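Local coordinates for esterase (Sinorhizobium meliloti 1021, PDB 4TX1), which probably removes acetyl groups from carbohydrate esters as an SGNH-family hydrolase, and may also act on aryl esters, at residues F97-N102 with E120-L125. Numbering follows the deposited sequence.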
ATOM      1  N   PHE A  97      -0.666 -21.246  15.482  1.00 14.58           N
ATOM      2  CA  PHE A  97      -1.217 -20.969  14.152  1.00 13.63           C
ATOM      3  C   PHE A  97      -2.208 -22.056  13.771  1.00 15.40           C
ATOM      4  O   PHE A  97      -1.926 -23.257  13.891  1.00 15.48           O
ATOM      5  CB  PHE A  97      -0.157 -20.942  13.089  1.00 13.95           C
ATOM      6  CG  PHE A  97       0.818 -19.774  13.206  1.00 14.06           C
ATOM      7  CD1 PHE A  97       0.357 -18.481  13.047  1.00 13.64           C
ATOM      8  CD2 PHE A  97       2.162 -19.950  13.428  1.00 13.49           C
ATOM      9  CE1 PHE A  97       1.195 -17.427  13.099  1.00 12.88           C
ATOM     10  CE2 PHE A  97       3.057 -18.907  13.453  1.00 13.85           C
ATOM     11  CZ  PHE A  97       2.561 -17.607  13.355  1.00 13.02           C
ATOM     12  N   MET A  98      -3.368 -21.628  13.324  1.00 14.11           N
ATOM     13  CA  MET A  98      -4.229 -22.556  12.601  1.00 12.71           C
ATOM     14  C   MET A  98      -4.786 -21.911  11.332  1.00 13.95           C
ATOM     15  O   MET A  98      -5.848 -21.232  11.342  1.00 14.30           O
ATOM     16  CB  MET A  98      -5.342 -23.175  13.501  1.00 15.52           C
ATOM     17  CG  MET A  98      -5.993 -24.347  12.779  1.00 16.55           C
ATOM     18  SD  MET A  98      -7.118 -25.363  13.782  1.00 19.43           S
ATOM     19  CE  MET A  98      -8.548 -24.293  13.780  1.00 18.81           C
ATOM     20  N   LEU A  99      -4.049 -22.064  10.240  1.00 12.94           N
ATOM     21  CA  LEU A  99      -4.380 -21.439   8.974  1.00 12.35           C
ATOM     22  C   LEU A  99      -4.099 -22.399   7.861  1.00 12.16           C
ATOM     23  O   LEU A  99      -3.310 -23.337   8.019  1.00 13.92           O
ATOM     24  CB  LEU A  99      -3.575 -20.125   8.788  1.00 10.83           C
ATOM     25  CG  LEU A  99      -3.904 -18.954   9.669  1.00 10.48           C
ATOM     26  CD1 LEU A  99      -2.849 -17.810   9.483  1.00 11.11           C
ATOM     27  CD2 LEU A  99      -5.306 -18.461   9.366  1.00 12.57           C
ATOM     28  N   GLY A 100      -4.770 -22.172   6.739  1.00 12.29           N
ATOM     29  CA  GLY A 100      -4.618 -22.883   5.480  1.00 13.40           C
ATOM     30  C   GLY A 100      -5.901 -23.199   4.761  1.00 12.81           C
ATOM     31  O   GLY A 100      -5.867 -23.478   3.554  1.00 12.44           O
ATOM     32  N   SER A 101      -7.036 -23.242   5.469  1.00 12.89           N
ATOM     33  CA  SER A 101      -8.312 -23.526   4.817  1.00 14.06           C
ATOM     34  C   SER A 101      -8.629 -22.542   3.698  1.00 13.70           C
ATOM     35  O   SER A 101      -9.030 -22.941   2.618  1.00 14.94           O
ATOM     36  CB  SER A 101      -9.435 -23.552   5.863  1.00 15.11           C
ATOM     37  OG  SER A 101      -9.269 -24.636   6.807  1.00 15.65           O
ATOM     38  N   ASN A 102      -8.308 -21.239   3.905  1.00 12.83           N
ATOM     39  CA  ASN A 102      -8.622 -20.274   2.866  1.00 11.67           C
ATOM     40  C   ASN A 102      -7.666 -20.311   1.698  1.00 11.31           C
ATOM     41  O   ASN A 102      -8.005 -19.936   0.596  1.00 13.52           O
ATOM     42  CB  ASN A 102      -8.755 -18.874   3.470  1.00 12.37           C
ATOM     43  CG  ASN A 102      -9.954 -18.753   4.377  1.00 12.98           C
ATOM     44  OD1 ASN A 102     -11.069 -18.942   3.899  1.00 15.76           O
ATOM     45  ND2 ASN A 102      -9.769 -18.499   5.645  1.00 11.32           N
ATOM     46  N   GLU A 120       5.436 -20.994   6.757  1.00 13.62           N
ATOM     47  CA  GLU A 120       6.858 -20.711   6.850  1.00 13.92           C
ATOM     48  C   GLU A 120       7.176 -19.238   7.006  1.00 12.79           C
ATOM     49  O   GLU A 120       7.964 -18.817   7.856  1.00 14.49           O
ATOM     50  CB  GLU A 120       7.614 -21.376   5.742  1.00 15.31           C
ATOM     51  CG  GLU A 120       9.130 -21.207   5.828  1.00 17.08           C
ATOM     52  CD  GLU A 120       9.835 -21.973   4.738  1.00 23.23           C
ATOM     53  OE1 GLU A 120      10.990 -22.324   4.962  1.00 31.10           O
ATOM     54  OE2 GLU A 120       9.294 -22.215   3.659  1.00 23.33           O
ATOM     55  N   ARG A 121       6.510 -18.448   6.207  1.00 13.28           N
ATOM     56  CA  ARG A 121       6.674 -17.011   6.314  1.00 12.95           C
ATOM     57  C   ARG A 121       6.193 -16.479   7.684  1.00 12.24           C
ATOM     58  O   ARG A 121       6.855 -15.698   8.261  1.00 13.06           O
ATOM     59  CB  ARG A 121       5.952 -16.307   5.185  1.00 20.00           C
ATOM     60  CG  ARG A 121       5.947 -14.813   5.321  1.00 20.00           C
ATOM     61  CD  ARG A 121       7.302 -14.202   5.094  1.00 20.00           C
ATOM     62  NE  ARG A 121       7.192 -12.774   4.952  1.00 20.00           N
ATOM     63  CZ  ARG A 121       8.021 -11.902   5.456  1.00 20.00           C
ATOM     64  NH1 ARG A 121       9.045 -12.288   6.154  1.00 20.00           N
ATOM     65  NH2 ARG A 121       7.755 -10.646   5.286  1.00 20.00           N
ATOM     66  N   LEU A 122       5.028 -16.942   8.154  1.00 11.79           N
ATOM     67  CA  LEU A 122       4.522 -16.549   9.427  1.00 11.66           C
ATOM     68  C   LEU A 122       5.515 -16.915  10.535  1.00 12.64           C
ATOM     69  O   LEU A 122       5.749 -16.146  11.452  1.00 12.64           O
ATOM     70  CB  LEU A 122       3.124 -17.132   9.705  1.00 11.83           C
ATOM     71  CG  LEU A 122       2.042 -16.724   8.691  1.00 11.95           C
ATOM     72  CD1 LEU A 122       0.720 -17.412   9.093  1.00 12.95           C
ATOM     73  CD2 LEU A 122       1.835 -15.221   8.586  1.00 13.84           C
ATOM     74  N   VAL A 123       6.077 -18.123  10.453  1.00 13.42           N
ATOM     75  CA  VAL A 123       7.043 -18.531  11.499  1.00 13.67           C
ATOM     76  C   VAL A 123       8.179 -17.524  11.510  1.00 13.76           C
ATOM     77  O   VAL A 123       8.629 -17.083  12.566  1.00 14.10           O
ATOM     78  CB  VAL A 123       7.554 -19.982  11.271  1.00 13.32           C
ATOM     79  CG1 VAL A 123       8.693 -20.264  12.266  1.00 15.81           C
ATOM     80  CG2 VAL A 123       6.341 -20.925  11.444  1.00 14.78           C
ATOM     81  N   ASN A 124       8.714 -17.227  10.339  1.00 13.79           N
ATOM     82  CA  ASN A 124       9.855 -16.279  10.266  1.00 15.77           C
ATOM     83  C   ASN A 124       9.517 -14.864  10.780  1.00 15.57           C
ATOM     84  O   ASN A 124      10.368 -14.214  11.382  1.00 14.62           O
ATOM     85  CB  ASN A 124      10.369 -16.211   8.819  1.00 17.30           C
ATOM     86  CG  ASN A 124      11.145 -17.488   8.440  1.00 25.04           C
ATOM     87  OD1 ASN A 124      11.971 -17.992   9.261  1.00 31.58           O
ATOM     88  ND2 ASN A 124      10.863 -18.039   7.268  1.00 25.80           N
ATOM     89  N   LEU A 125       8.261 -14.415  10.554  1.00 13.45           N
ATOM     90  CA  LEU A 125       7.808 -13.132  11.095  1.00 12.76           C
ATOM     91  C   LEU A 125       7.862 -13.138  12.605  1.00 12.79           C
ATOM     92  O   LEU A 125       8.177 -12.117  13.226  1.00 14.15           O
ATOM     93  CB  LEU A 125       6.392 -12.758  10.556  1.00 11.22           C
ATOM     94  CG  LEU A 125       6.427 -12.357   9.081  1.00 13.47           C
ATOM     95  CD1 LEU A 125       4.945 -12.350   8.606  1.00 11.76           C
ATOM     96  CD2 LEU A 125       7.093 -10.984   8.876  1.00 13.36           C
TER
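In the core of the SGNH-hydrolase fold, strand 94-98 of the central parallel sheet packs against helix 112-127, and Phe97 on the strand and Leu99 in the segment that follows it meet Leu122. Phe97 and Leu122 lie opposite each other, their CA atoms 8.6 Å apart, and both side chains are directed into the interface. The methylene of Leu122 sits over one face of the Phe97 ring in a CH-pi contact, with CB 4.1 Å from the ring centroid and 29° off the normal. That offset carries it toward the far end of the ring, and CZ of Phe97 comes within 3.7 Å of Leu122 CB. The CA-CB bond of Phe97 points at the helix, and with CG anti to the carbonyl carbon (chi1 -68°) the ring is placed against Leu122. Val123 makes a looser contact with the ring, its CG2 4.3 Å from Phe97 CE2. Leu122 CD1 lies beside CE1 of Phe97 and touches Leu99 CD1 at 3.6 Å, the two leucine side chains crossing at about a right angle. Helix 78-89 adds Leu82 beside both Phe97 and Leu122, while Ile141 of the adjacent strand touches Phe97 and Val123. An alanine in place of Phe97 would probably leave the methylene of Leu122 without its aromatic partner and open a gap between sheet and helix. All four touching residues are buried and apolar, so the strand and Leu99 after it are held to the helix by dispersion and hydrophobic packing, with the CH-pi contact adding at most a weak orientational preference.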